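Local coordinates for protein diaminopropionate ammonia-lyase (Escherichia coli, PDB 4D9I) that catalyses the pyridoxal phosphate-dependent alpha,beta-elimination of both L- and D-diaminopropionate to pyruvate and ammonia, working as a homodimer, at residues Y83-L88 against K197-I202; M113-T118 against W184-Q188; M203-L209 against A235-V240. The contacts are given in a common frame with arbitrary orientation. Residues are numbered along the deposited sequence.

Contact 1. Residues Y83-L88 against K197-I202; sequences YAIAQL and KIPTWI
Two helices that run steeply against one another can approach closely when a small residue on one meets a large aromatic on the other, and this pair illustrates the principle. Both segments are helical throughout, 83-88 on helix 81-93 and 197-202 at the start of helix 197-206. Their axes come within 8.6 Å, and their N-to-C directions differ by 129°, nearer antiparallel than parallel. Tyr-83, chi1 t, brings a ring edge to the other backbone, with CD2 3.4 Å from Trp-201 O. Ala-84 and Trp-201 form the nearest CA pair, 5.2 Å apart; the CB of Ala-84 lies 4.0 Å from Trp-201 CB, 3.7 Å from Ile-202 CG1 and 4.2 Å from Ile-198 CG2, so a single methyl fills the hollow among three side chains. One turn on, Gln-87 points its CB squarely over the indole: a CH-pi contact, 3.4 Å from CB to the centroid of the six-membered ring of Trp-201 and 8° off the normal. With chi1 m and chi2 -36°, Trp-201 lays one face against Gln-87 CB. Leu-88, chi1 m and chi2 t, ends the row, its CD2 reaching the ring edge at Trp-201 CZ3 (3.8 Å), as well as Ile-198 CD1 (3.8 Å) and Lys-197 CE (4.2 Å). The ammonium of Lys-197 goes past the interface to a salt bridge with Glu-91, farther along helix 81-93. Between the segments themselves the chemistry is apolar and CH-pi; with no polar pairing across it, the interface depends on close apolar fit, with Trp-201 lying against Ala-84, Gln-87 and Leu-88.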
ATOM      1  N   TYR B  83       9.207 -23.018 -22.150  1.00 22.99           N
ATOM      2  CA  TYR B  83       9.819 -23.039 -23.485  1.00 23.94           C
ATOM      3  C   TYR B  83      10.863 -24.154 -23.569  1.00 24.48           C
ATOM      4  O   TYR B  83      10.886 -24.922 -24.531  1.00 24.97           O
ATOM      5  CB  TYR B  83      10.450 -21.688 -23.811  1.00 24.09           C
ATOM      6  CG  TYR B  83      10.828 -21.478 -25.269  1.00 26.05           C
ATOM      7  CD1 TYR B  83       9.929 -21.769 -26.306  1.00 27.54           C
ATOM      8  CD2 TYR B  83      12.065 -20.922 -25.606  1.00 26.84           C
ATOM      9  CE1 TYR B  83      10.276 -21.547 -27.633  1.00 29.80           C
ATOM     10  CE2 TYR B  83      12.409 -20.682 -26.930  1.00 29.43           C
ATOM     11  CZ  TYR B  83      11.514 -20.998 -27.933  1.00 30.64           C
ATOM     12  OH  TYR B  83      11.869 -20.759 -29.233  1.00 33.81           O
ATOM     13  N   ALA B  84      11.698 -24.256 -22.539  1.00 23.62           N
ATOM     14  CA  ALA B  84      12.688 -25.306 -22.479  1.00 24.27           C
ATOM     15  C   ALA B  84      12.057 -26.691 -22.422  1.00 24.89           C
ATOM     16  O   ALA B  84      12.517 -27.621 -23.091  1.00 26.06           O
ATOM     17  CB  ALA B  84      13.613 -25.086 -21.299  1.00 24.20           C
ATOM     18  N   ILE B  85      11.003 -26.838 -21.630  1.00 24.58           N
ATOM     19  CA  ILE B  85      10.333 -28.127 -21.495  1.00 25.06           C
ATOM     20  C   ILE B  85       9.700 -28.588 -22.822  1.00 25.87           C
ATOM     21  O   ILE B  85       9.793 -29.773 -23.216  1.00 26.76           O
ATOM     22  CB  ILE B  85       9.364 -28.102 -20.289  1.00 25.06           C
ATOM     23  CG1 ILE B  85      10.196 -28.290 -19.008  1.00 25.36           C
ATOM     24  CG2 ILE B  85       8.336 -29.223 -20.393  1.00 26.22           C
ATOM     25  CD1 ILE B  85       9.756 -27.429 -17.854  1.00 25.30           C
ATOM     26  N   ALA B  86       9.081 -27.645 -23.521  1.00 25.25           N
ATOM     27  CA  ALA B  86       8.488 -27.918 -24.825  1.00 26.31           C
ATOM     28  C   ALA B  86       9.579 -28.233 -25.853  1.00 27.20           C
ATOM     29  O   ALA B  86       9.429 -29.156 -26.652  1.00 28.41           O
ATOM     30  CB  ALA B  86       7.644 -26.725 -25.278  1.00 26.62           C
ATOM     31  N   GLN B  87      10.675 -27.470 -25.834  1.00 26.45           N
ATOM     32  CA  GLN B  87      11.824 -27.760 -26.700  1.00 27.97           C
ATOM     33  C   GLN B  87      12.366 -29.183 -26.481  1.00 28.79           C
ATOM     34  O   GLN B  87      12.642 -29.922 -27.440  1.00 30.65           O
ATOM     35  CB  GLN B  87      12.946 -26.735 -26.493  1.00 27.50           C
ATOM     36  CG  GLN B  87      12.627 -25.298 -26.935  1.00 27.56           C
ATOM     37  CD  GLN B  87      12.932 -25.044 -28.403  1.00 29.85           C
ATOM     38  OE1 GLN B  87      12.907 -23.900 -28.870  1.00 31.11           O
ATOM     39  NE2 GLN B  87      13.225 -26.088 -29.126  1.00 30.87           N
ATOM     40  N   LEU B  88      12.510 -29.568 -25.215  1.00 27.93           N
ATOM     41  CA  LEU B  88      13.018 -30.896 -24.866  1.00 28.87           C
ATOM     42  C   LEU B  88      12.061 -32.001 -25.312  1.00 30.20           C
ATOM     43  O   LEU B  88      12.502 -33.042 -25.827  1.00 31.59           O
ATOM     44  CB  LEU B  88      13.293 -31.003 -23.354  1.00 28.14           C
ATOM     45  CG  LEU B  88      14.510 -30.284 -22.735  1.00 27.68           C
ATOM     46  CD1 LEU B  88      14.319 -30.113 -21.225  1.00 27.06           C
ATOM     47  CD2 LEU B  88      15.822 -31.005 -23.028  1.00 29.46           C
ATOM     48  N   LYS B 197      22.434 -26.083 -23.076  1.00 33.21           N
ATOM     49  CA  LYS B 197      21.319 -26.117 -24.026  1.00 32.10           C
ATOM     50  C   LYS B 197      20.009 -25.632 -23.386  1.00 29.77           C
ATOM     51  O   LYS B 197      19.326 -24.750 -23.917  1.00 28.56           O
ATOM     52  CB  LYS B 197      21.168 -27.527 -24.574  1.00 33.24           C
ATOM     53  CG  LYS B 197      20.140 -27.693 -25.691  1.00 33.52           C
ATOM     54  CD  LYS B 197      20.079 -29.146 -26.149  1.00 34.65           C
ATOM     55  CE  LYS B 197      19.279 -29.980 -25.147  1.00 34.40           C
ATOM     56  NZ  LYS B 197      19.155 -31.407 -25.574  1.00 35.61           N
ATOM     57  N   ILE B 198      19.683 -26.219 -22.240  1.00 29.02           N
ATOM     58  CA  ILE B 198      18.461 -25.895 -21.515  1.00 27.39           C
ATOM     59  C   ILE B 198      18.439 -24.431 -21.013  1.00 26.30           C
ATOM     60  O   ILE B 198      17.508 -23.702 -21.331  1.00 25.32           O
ATOM     61  CB  ILE B 198      18.142 -26.961 -20.422  1.00 27.64           C
ATOM     62  CG1 ILE B 198      17.707 -28.270 -21.095  1.00 28.33           C
ATOM     63  CG2 ILE B 198      17.067 -26.450 -19.443  1.00 26.18           C
ATOM     64  CD1 ILE B 198      17.930 -29.530 -20.272  1.00 29.52           C
ATOM     65  N   PRO B 199      19.479 -23.975 -20.275  1.00 26.78           N
ATOM     66  CA  PRO B 199      19.471 -22.545 -19.867  1.00 25.83           C
ATOM     67  C   PRO B 199      19.453 -21.531 -21.023  1.00 25.61           C
ATOM     68  O   PRO B 199      18.931 -20.446 -20.868  1.00 24.47           O
ATOM     69  CB  PRO B 199      20.782 -22.377 -19.077  1.00 27.06           C
ATOM     70  CG  PRO B 199      21.544 -23.620 -19.256  1.00 28.57           C
ATOM     71  CD  PRO B 199      20.601 -24.711 -19.666  1.00 28.20           C
ATOM     72  N   THR B 200      20.044 -21.871 -22.166  1.00 26.86           N
ATOM     73  CA  THR B 200      19.897 -21.048 -23.357  1.00 27.03           C
ATOM     74  C   THR B 200      18.414 -20.905 -23.740  1.00 25.84           C
ATOM     75  O   THR B 200      17.933 -19.781 -23.957  1.00 25.46           O
ATOM     76  CB  THR B 200      20.729 -21.617 -24.529  1.00 29.00           C
ATOM     77  OG1 THR B 200      22.119 -21.586 -24.170  1.00 30.37           O
ATOM     78  CG2 THR B 200      20.528 -20.793 -25.798  1.00 29.46           C
ATOM     79  N   TRP B 201      17.680 -22.021 -23.796  1.00 25.61           N
ATOM     80  CA  TRP B 201      16.257 -21.945 -24.140  1.00 24.84           C
ATOM     81  C   TRP B 201      15.504 -21.106 -23.148  1.00 23.26           C
ATOM     82  O   TRP B 201      14.621 -20.316 -23.522  1.00 22.48           O
ATOM     83  CB  TRP B 201      15.616 -23.320 -24.215  1.00 25.27           C
ATOM     84  CG  TRP B 201      15.921 -24.105 -25.475  1.00 27.09           C
ATOM     85  CD1 TRP B 201      16.071 -23.616 -26.764  1.00 28.34           C
ATOM     86  CD2 TRP B 201      16.070 -25.558 -25.598  1.00 28.27           C
ATOM     87  NE1 TRP B 201      16.322 -24.636 -27.651  1.00 29.78           N
ATOM     88  CE2 TRP B 201      16.320 -25.827 -27.016  1.00 29.74           C
ATOM     89  CE3 TRP B 201      16.015 -26.630 -24.708  1.00 28.18           C
ATOM     90  CZ2 TRP B 201      16.521 -27.116 -27.496  1.00 30.89           C
ATOM     91  CZ3 TRP B 201      16.217 -27.923 -25.208  1.00 29.34           C
ATOM     92  CH2 TRP B 201      16.459 -28.158 -26.569  1.00 30.70           C
ATOM     93  N   ILE B 202      15.833 -21.289 -21.874  1.00 22.77           N
ATOM     94  CA  ILE B 202      15.175 -20.550 -20.797  1.00 21.92           C
ATOM     95  C   ILE B 202      15.361 -19.041 -20.967  1.00 21.84           C
ATOM     96  O   ILE B 202      14.412 -18.275 -20.822  1.00 20.99           O
ATOM     97  CB  ILE B 202      15.648 -21.020 -19.410  1.00 21.85           C
ATOM     98  CG1 ILE B 202      15.093 -22.418 -19.122  1.00 22.39           C
ATOM     99  CG2 ILE B 202      15.203 -20.037 -18.327  1.00 20.99           C
ATOM    100  CD1 ILE B 202      15.761 -23.140 -17.965  1.00 23.13           C
TER

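Contact 2. Residues M113-T118 against W184-Q188; sequences MTFATT and WEVVQ
Parallel strand pairing at the edge of a four-stranded parallel sheet, within the fold type II PLP-enzyme architecture, joins 113-118 to 184-188. Bridges pair Phe-115 with Glu-185 (CA-CA 4.8 Å) and Ala-116 with Val-186 (4.6 Å). The extended backbones form a ladder: Glu-185 N to Thr-114 O (2.8 Å), Ala-116 N to Glu-185 O (2.7 Å) and Val-187 N to Ala-116 O (2.8 Å). Ala-116 thus bonds through both backbone polar atoms, and its CB packs 3.8 Å from Trp-184 CE3. Glu-185, chi1 t, bonds through N and O while its CB lies 4.0 Å from Phe-115 CD1 on the opposite face from Ala-116. Thr-114, chi1 m, sets its CG2 over the five-membered ring of Trp-184 (chi1 m), a CH-pi contact 3.5 Å from the centroid. Beyond the regular ladder, side chains continue the pairing: Thr-117 OG1 donates to Val-187 O (2.8 Å), and the Gln-188 amide clasps Thr-118, whose N donates to OE1 (2.6 Å) and whose O accepts from NE2 (3.1 Å).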
ATOM      1  N   MET B 113       8.512 -38.361 -19.997  1.00 42.91           N
ATOM      2  CA  MET B 113       9.722 -37.720 -19.468  1.00 40.91           C
ATOM      3  C   MET B 113       9.503 -37.302 -18.009  1.00 39.60           C
ATOM      4  O   MET B 113       8.379 -36.987 -17.612  1.00 39.58           O
ATOM      5  CB  MET B 113      10.074 -36.465 -20.291  1.00 39.31           C
ATOM      6  CG  MET B 113      10.550 -36.717 -21.721  1.00 40.57           C
ATOM      7  SD  MET B 113      11.228 -35.227 -22.515  1.00 39.65           S
ATOM      8  CE  MET B 113      12.895 -35.217 -21.846  1.00 39.22           C
ATOM      9  N   THR B 114      10.580 -37.303 -17.223  1.00 38.50           N
ATOM     10  CA  THR B 114      10.557 -36.776 -15.864  1.00 37.79           C
ATOM     11  C   THR B 114      11.550 -35.633 -15.759  1.00 35.36           C
ATOM     12  O   THR B 114      12.752 -35.816 -15.983  1.00 35.32           O
ATOM     13  CB  THR B 114      10.867 -37.867 -14.826  1.00 40.51           C
ATOM     14  OG1 THR B 114       9.927 -38.928 -14.986  1.00 42.79           O
ATOM     15  CG2 THR B 114      10.762 -37.315 -13.409  1.00 40.86           C
ATOM     16  N   PHE B 115      11.030 -34.450 -15.458  1.00 33.21           N
ATOM     17  CA  PHE B 115      11.859 -33.253 -15.340  1.00 31.58           C
ATOM     18  C   PHE B 115      12.236 -32.986 -13.898  1.00 32.43           C
ATOM     19  O   PHE B 115      11.360 -32.843 -13.047  1.00 33.06           O
ATOM     20  CB  PHE B 115      11.134 -32.039 -15.921  1.00 29.33           C
ATOM     21  CG  PHE B 115      10.842 -32.174 -17.378  1.00 28.89           C
ATOM     22  CD1 PHE B 115      11.877 -32.134 -18.303  1.00 28.62           C
ATOM     23  CD2 PHE B 115       9.545 -32.383 -17.822  1.00 29.17           C
ATOM     24  CE1 PHE B 115      11.623 -32.278 -19.658  1.00 28.91           C
ATOM     25  CE2 PHE B 115       9.280 -32.548 -19.177  1.00 29.40           C
ATOM     26  CZ  PHE B 115      10.314 -32.480 -20.096  1.00 29.01           C
ATOM     27  N   ALA B 116      13.532 -32.865 -13.642  1.00 32.72           N
ATOM     28  CA  ALA B 116      14.037 -32.716 -12.273  1.00 34.22           C
ATOM     29  C   ALA B 116      14.687 -31.351 -12.074  1.00 33.10           C
ATOM     30  O   ALA B 116      15.485 -30.898 -12.903  1.00 31.69           O
ATOM     31  CB  ALA B 116      15.004 -33.837 -11.935  1.00 36.86           C
ATOM     32  N   THR B 117      14.334 -30.692 -10.970  1.00 33.29           N
ATOM     33  CA  THR B 117      14.675 -29.298 -10.805  1.00 32.23           C
ATOM     34  C   THR B 117      14.833 -28.912  -9.343  1.00 33.75           C
ATOM     35  O   THR B 117      14.071 -29.368  -8.502  1.00 34.91           O
ATOM     36  CB  THR B 117      13.564 -28.442 -11.454  1.00 30.17           C
ATOM     37  OG1 THR B 117      13.570 -28.679 -12.872  1.00 29.90           O
ATOM     38  CG2 THR B 117      13.758 -26.966 -11.187  1.00 28.71           C
ATOM     39  N   THR B 118      15.835 -28.078  -9.063  1.00 34.30           N
ATOM     40  CA  THR B 118      15.957 -27.351  -7.794  1.00 35.86           C
ATOM     41  C   THR B 118      15.500 -25.897  -7.961  1.00 33.44           C
ATOM     42  O   THR B 118      15.779 -25.261  -8.976  1.00 31.48           O
ATOM     43  CB  THR B 118      17.393 -27.387  -7.223  1.00 38.90           C
ATOM     44  OG1 THR B 118      17.676 -28.696  -6.718  1.00 41.78           O
ATOM     45  CG2 THR B 118      17.535 -26.398  -6.069  1.00 40.25           C
ATOM     46  N   TRP B 184      16.299 -39.009 -14.987  1.00 41.65           N
ATOM     47  CA  TRP B 184      15.506 -37.779 -15.108  1.00 39.47           C
ATOM     48  C   TRP B 184      16.232 -36.743 -15.914  1.00 37.84           C
ATOM     49  O   TRP B 184      17.455 -36.771 -16.021  1.00 38.46           O
ATOM     50  CB  TRP B 184      15.124 -37.226 -13.735  1.00 39.43           C
ATOM     51  CG  TRP B 184      14.326 -38.196 -12.896  1.00 41.29           C
ATOM     52  CD1 TRP B 184      13.605 -39.308 -13.329  1.00 42.17           C
ATOM     53  CD2 TRP B 184      14.124 -38.155 -11.445  1.00 42.54           C
ATOM     54  NE1 TRP B 184      12.989 -39.925 -12.280  1.00 43.93           N
ATOM     55  CE2 TRP B 184      13.257 -39.288 -11.123  1.00 44.30           C
ATOM     56  CE3 TRP B 184      14.550 -37.315 -10.420  1.00 42.86           C
ATOM     57  CZ2 TRP B 184      12.861 -39.567  -9.821  1.00 46.30           C
ATOM     58  CZ3 TRP B 184      14.144 -37.602  -9.110  1.00 44.50           C
ATOM     59  CH2 TRP B 184      13.320 -38.699  -8.820  1.00 46.44           C
ATOM     60  N   GLU B 185      15.470 -35.827 -16.503  1.00 36.14           N
ATOM     61  CA  GLU B 185      16.020 -34.698 -17.222  1.00 34.85           C
ATOM     62  C   GLU B 185      16.098 -33.482 -16.299  1.00 33.84           C
ATOM     63  O   GLU B 185      15.068 -32.922 -15.885  1.00 32.65           O
ATOM     64  CB  GLU B 185      15.144 -34.385 -18.438  1.00 34.40           C
ATOM     65  CG  GLU B 185      15.746 -33.356 -19.382  1.00 34.09           C
ATOM     66  CD  GLU B 185      16.817 -33.947 -20.291  1.00 35.65           C
ATOM     67  OE1 GLU B 185      16.648 -35.081 -20.742  1.00 37.07           O
ATOM     68  OE2 GLU B 185      17.832 -33.279 -20.564  1.00 36.48           O
ATOM     69  N   VAL B 186      17.323 -33.082 -15.968  1.00 34.11           N
ATOM     70  CA  VAL B 186      17.570 -31.883 -15.163  1.00 32.76           C
ATOM     71  C   VAL B 186      17.217 -30.611 -15.939  1.00 30.84           C
ATOM     72  O   VAL B 186      17.735 -30.391 -17.044  1.00 30.22           O
ATOM     73  CB  VAL B 186      19.052 -31.798 -14.747  1.00 34.12           C
ATOM     74  CG1 VAL B 186      19.343 -30.494 -14.022  1.00 33.46           C
ATOM     75  CG2 VAL B 186      19.434 -32.985 -13.877  1.00 36.71           C
ATOM     76  N   VAL B 187      16.343 -29.780 -15.359  1.00 29.21           N
ATOM     77  CA  VAL B 187      16.007 -28.475 -15.942  1.00 27.86           C
ATOM     78  C   VAL B 187      16.332 -27.359 -14.941  1.00 27.85           C
ATOM     79  O   VAL B 187      15.542 -27.081 -14.036  1.00 27.80           O
ATOM     80  CB  VAL B 187      14.525 -28.417 -16.405  1.00 26.64           C
ATOM     81  CG1 VAL B 187      14.203 -27.073 -17.055  1.00 25.23           C
ATOM     82  CG2 VAL B 187      14.228 -29.574 -17.368  1.00 27.15           C
ATOM     83  N   GLN B 188      17.516 -26.758 -15.081  1.00 28.61           N
ATOM     84  CA  GLN B 188      17.940 -25.631 -14.220  1.00 28.61           C
ATOM     85  C   GLN B 188      18.096 -24.374 -15.037  1.00 27.86           C
ATOM     86  O   GLN B 188      18.499 -24.433 -16.198  1.00 27.56           O
ATOM     87  CB  GLN B 188      19.288 -25.890 -13.531  1.00 30.45           C
ATOM     88  CG  GLN B 188      19.281 -26.926 -12.423  1.00 32.48           C
ATOM     89  CD  GLN B 188      18.304 -26.628 -11.291  1.00 32.27           C
ATOM     90  OE1 GLN B 188      17.676 -27.540 -10.770  1.00 33.51           O
ATOM     91  NE2 GLN B 188      18.184 -25.366 -10.900  1.00 31.32           N
TER

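Contact 3. Residues M203-L209 against A235-V240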
ATOM      1  N   MET B 203      16.583 -18.627 -21.307  1.00 23.00           N
ATOM      2  CA  MET B 203      16.900 -17.212 -21.459  1.00 23.23           C
ATOM      3  C   MET B 203      16.264 -16.603 -22.684  1.00 23.26           C
ATOM      4  O   MET B 203      15.824 -15.451 -22.660  1.00 22.82           O
ATOM      5  CB  MET B 203      18.410 -17.009 -21.517  1.00 24.95           C
ATOM      6  CG  MET B 203      19.050 -17.194 -20.158  1.00 25.40           C
ATOM      7  SD  MET B 203      20.831 -17.330 -20.314  1.00 28.38           S
ATOM      8  CE  MET B 203      21.237 -15.633 -20.752  1.00 28.60           C
ATOM      9  N   GLN B 204      16.210 -17.379 -23.757  1.00 23.77           N
ATOM     10  CA  GLN B 204      15.492 -16.957 -24.942  1.00 24.20           C
ATOM     11  C   GLN B 204      13.989 -16.825 -24.653  1.00 23.11           C
ATOM     12  O   GLN B 204      13.349 -15.853 -25.081  1.00 23.37           O
ATOM     13  CB  GLN B 204      15.754 -17.930 -26.083  1.00 25.31           C
ATOM     14  CG  GLN B 204      17.205 -17.925 -26.550  1.00 26.94           C
ATOM     15  CD  GLN B 204      17.523 -19.004 -27.581  1.00 28.47           C
ATOM     16  OE1 GLN B 204      16.917 -20.062 -27.595  1.00 28.55           O
ATOM     17  NE2 GLN B 204      18.493 -18.734 -28.438  1.00 30.26           N
ATOM     18  N   GLY B 205      13.431 -17.785 -23.915  1.00 22.27           N
ATOM     19  CA  GLY B 205      12.030 -17.739 -23.574  1.00 21.91           C
ATOM     20  C   GLY B 205      11.714 -16.494 -22.756  1.00 21.38           C
ATOM     21  O   GLY B 205      10.684 -15.839 -22.975  1.00 21.83           O
ATOM     22  N   TYR B 206      12.605 -16.152 -21.824  1.00 20.80           N
ATOM     23  CA  TYR B 206      12.417 -14.968 -20.959  1.00 20.11           C
ATOM     24  C   TYR B 206      12.255 -13.684 -21.772  1.00 20.59           C
ATOM     25  O   TYR B 206      11.614 -12.728 -21.330  1.00 20.20           O
ATOM     26  CB  TYR B 206      13.626 -14.757 -20.043  1.00 19.66           C
ATOM     27  CG  TYR B 206      13.779 -15.717 -18.886  1.00 19.47           C
ATOM     28  CD1 TYR B 206      12.705 -16.522 -18.441  1.00 19.08           C
ATOM     29  CD2 TYR B 206      14.987 -15.790 -18.207  1.00 19.71           C
ATOM     30  CE1 TYR B 206      12.857 -17.370 -17.356  1.00 19.23           C
ATOM     31  CE2 TYR B 206      15.150 -16.630 -17.120  1.00 20.08           C
ATOM     32  CZ  TYR B 206      14.091 -17.429 -16.715  1.00 19.82           C
ATOM     33  OH  TYR B 206      14.270 -18.257 -15.641  1.00 21.12           O
ATOM     34  N   ALA B 207      12.854 -13.670 -22.955  1.00 21.66           N
ATOM     35  CA  ALA B 207      12.890 -12.454 -23.781  1.00 22.66           C
ATOM     36  C   ALA B 207      11.521 -12.000 -24.288  1.00 22.85           C
ATOM     37  O   ALA B 207      11.370 -10.838 -24.736  1.00 23.99           O
ATOM     38  CB  ALA B 207      13.853 -12.636 -24.948  1.00 23.95           C
ATOM     39  N   THR B 208      10.551 -12.907 -24.277  1.00 22.66           N
ATOM     40  CA  THR B 208       9.155 -12.566 -24.587  1.00 23.17           C
ATOM     41  C   THR B 208       8.677 -11.348 -23.800  1.00 22.57           C
ATOM     42  O   THR B 208       7.977 -10.515 -24.353  1.00 23.08           O
ATOM     43  CB  THR B 208       8.194 -13.763 -24.336  1.00 23.03           C
ATOM     44  OG1 THR B 208       8.355 -14.716 -25.389  1.00 24.21           O
ATOM     45  CG2 THR B 208       6.736 -13.343 -24.319  1.00 23.39           C
ATOM     46  N   LEU B 209       9.047 -11.260 -22.522  1.00 21.54           N
ATOM     47  CA  LEU B 209       8.606 -10.131 -21.684  1.00 21.55           C
ATOM     48  C   LEU B 209       9.214  -8.835 -22.186  1.00 22.15           C
ATOM     49  O   LEU B 209       8.584  -7.786 -22.100  1.00 22.96           O
ATOM     50  CB  LEU B 209       8.885 -10.360 -20.189  1.00 20.22           C
ATOM     51  CG  LEU B 209      10.298 -10.187 -19.615  1.00 19.95           C
ATOM     52  CD1 LEU B 209      10.536  -8.751 -19.194  1.00 19.47           C
ATOM     53  CD2 LEU B 209      10.521 -11.137 -18.437  1.00 19.15           C
ATOM     54  N   ALA B 235      20.215 -15.019 -15.359  1.00 25.55           N
ATOM     55  CA  ALA B 235      19.578 -15.601 -16.556  1.00 24.46           C
ATOM     56  C   ALA B 235      18.545 -14.619 -17.118  1.00 22.88           C
ATOM     57  O   ALA B 235      18.549 -14.328 -18.312  1.00 22.43           O
ATOM     58  CB  ALA B 235      18.962 -16.974 -16.265  1.00 24.08           C
ATOM     59  N   MET B 236      17.678 -14.090 -16.250  1.00 21.86           N
ATOM     60  CA  MET B 236      16.730 -13.066 -16.675  1.00 21.03           C
ATOM     61  C   MET B 236      17.451 -11.840 -17.245  1.00 21.35           C
ATOM     62  O   MET B 236      17.175 -11.442 -18.379  1.00 21.15           O
ATOM     63  CB  MET B 236      15.765 -12.645 -15.554  1.00 20.67           C
ATOM     64  CG  MET B 236      14.661 -11.686 -16.029  1.00 20.43           C
ATOM     65  SD  MET B 236      15.121  -9.940 -16.203  1.00 22.09           S
ATOM     66  CE  MET B 236      15.170  -9.418 -14.496  1.00 20.81           C
ATOM     67  N   ALA B 237      18.353 -11.236 -16.465  1.00 22.09           N
ATOM     68  CA  ALA B 237      19.063 -10.023 -16.931  1.00 22.71           C
ATOM     69  C   ALA B 237      19.768 -10.287 -18.255  1.00 23.65           C
ATOM     70  O   ALA B 237      19.683  -9.483 -19.180  1.00 24.08           O
ATOM     71  CB  ALA B 237      20.057  -9.510 -15.878  1.00 23.70           C
ATOM     72  N   GLY B 238      20.444 -11.426 -18.372  1.00 24.53           N
ATOM     73  CA  GLY B 238      21.176 -11.734 -19.610  1.00 25.67           C
ATOM     74  C   GLY B 238      20.231 -11.802 -20.807  1.00 25.42           C
ATOM     75  O   GLY B 238      20.436 -11.132 -21.817  1.00 25.97           O
ATOM     76  N   GLY B 239      19.169 -12.598 -20.660  1.00 24.54           N
ATOM     77  CA  GLY B 239      18.184 -12.799 -21.726  1.00 24.40           C
ATOM     78  C   GLY B 239      17.503 -11.502 -22.135  1.00 23.95           C
ATOM     79  O   GLY B 239      17.385 -11.189 -23.329  1.00 24.79           O
ATOM     80  N   VAL B 240      17.069 -10.743 -21.133  1.00 22.66           N
ATOM     81  CA  VAL B 240      16.339  -9.504 -21.368  1.00 22.00           C
ATOM     82  C   VAL B 240      17.250  -8.366 -21.886  1.00 23.22           C
ATOM     83  O   VAL B 240      16.879  -7.677 -22.830  1.00 23.41           O
ATOM     84  CB  VAL B 240      15.566  -9.122 -20.095  1.00 20.66           C
ATOM     85  CG1 VAL B 240      15.000  -7.702 -20.158  1.00 20.45           C
ATOM     86  CG2 VAL B 240      14.436 -10.137 -19.869  1.00 19.60           C
TER
HETATM   87  O   HOH W   1      16.950 -13.724 -24.659  1.00 32.29           O
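Glycine in place of a side chain lets helices close up, and here the principle is seen in a fold type II PLP enzyme, where helix 235-248 follows strand 226-230 and its residues 235-240 meet residues 203-209. Backbone proximity comes first. Gly-239 CA lies 3.7 Å from Met-203 O, and the CA atoms of these two residues are 4.6 Å apart; a CB on Gly-239 would clash with that oxygen, and one on Gly-238 with Met-203 CE.

Apolar contacts surround this close point. Ala-235 CB is 3.9 Å from both Met-203 CG and Tyr-206 CE2, Tyr-206 CD2 is 4.2 Å from Met-236 CB, and Leu-209 CG meets Val-240 CG2 at 4.1 Å. The Tyr-206 ring also presents its edge to Ala-235 O, 3.9 Å from CD2, and packs edge-to-face on Phe-76.

Polar links reach the cofactor and an ordered water. Met-236 N donates to a phosphate oxygen of the pyridoxal-modified lysine at position 77, so the helix start belongs to the phosphate-binding site. Between the segments one water donates to Met-203 O and to Gly-239 O, its own oxygen 2.9 Å from each.

Followed from the N terminus, the chain enters helix 81-93, then strand 114-118, and returns through strand 185-186 before helix 197-206. The loop that contact 2 closes therefore lies wholly within the longer one closed by contact 1, while contact 3 closes a short loop later, in series with both. Contacts 1 and 2 touch, with Ile-85 CG2 3.7 Å from Phe-115 CE2 and Ile-198 CD1 3.3 Å from Val-186 O, so helices 81-93 and 197-206 pack on the four-stranded sheet. Contacts 1 and 3 share helix 197-206, which thereby connects them to helix 235-248 beside the seven-stranded sheet; contacts 2 and 3 do not touch.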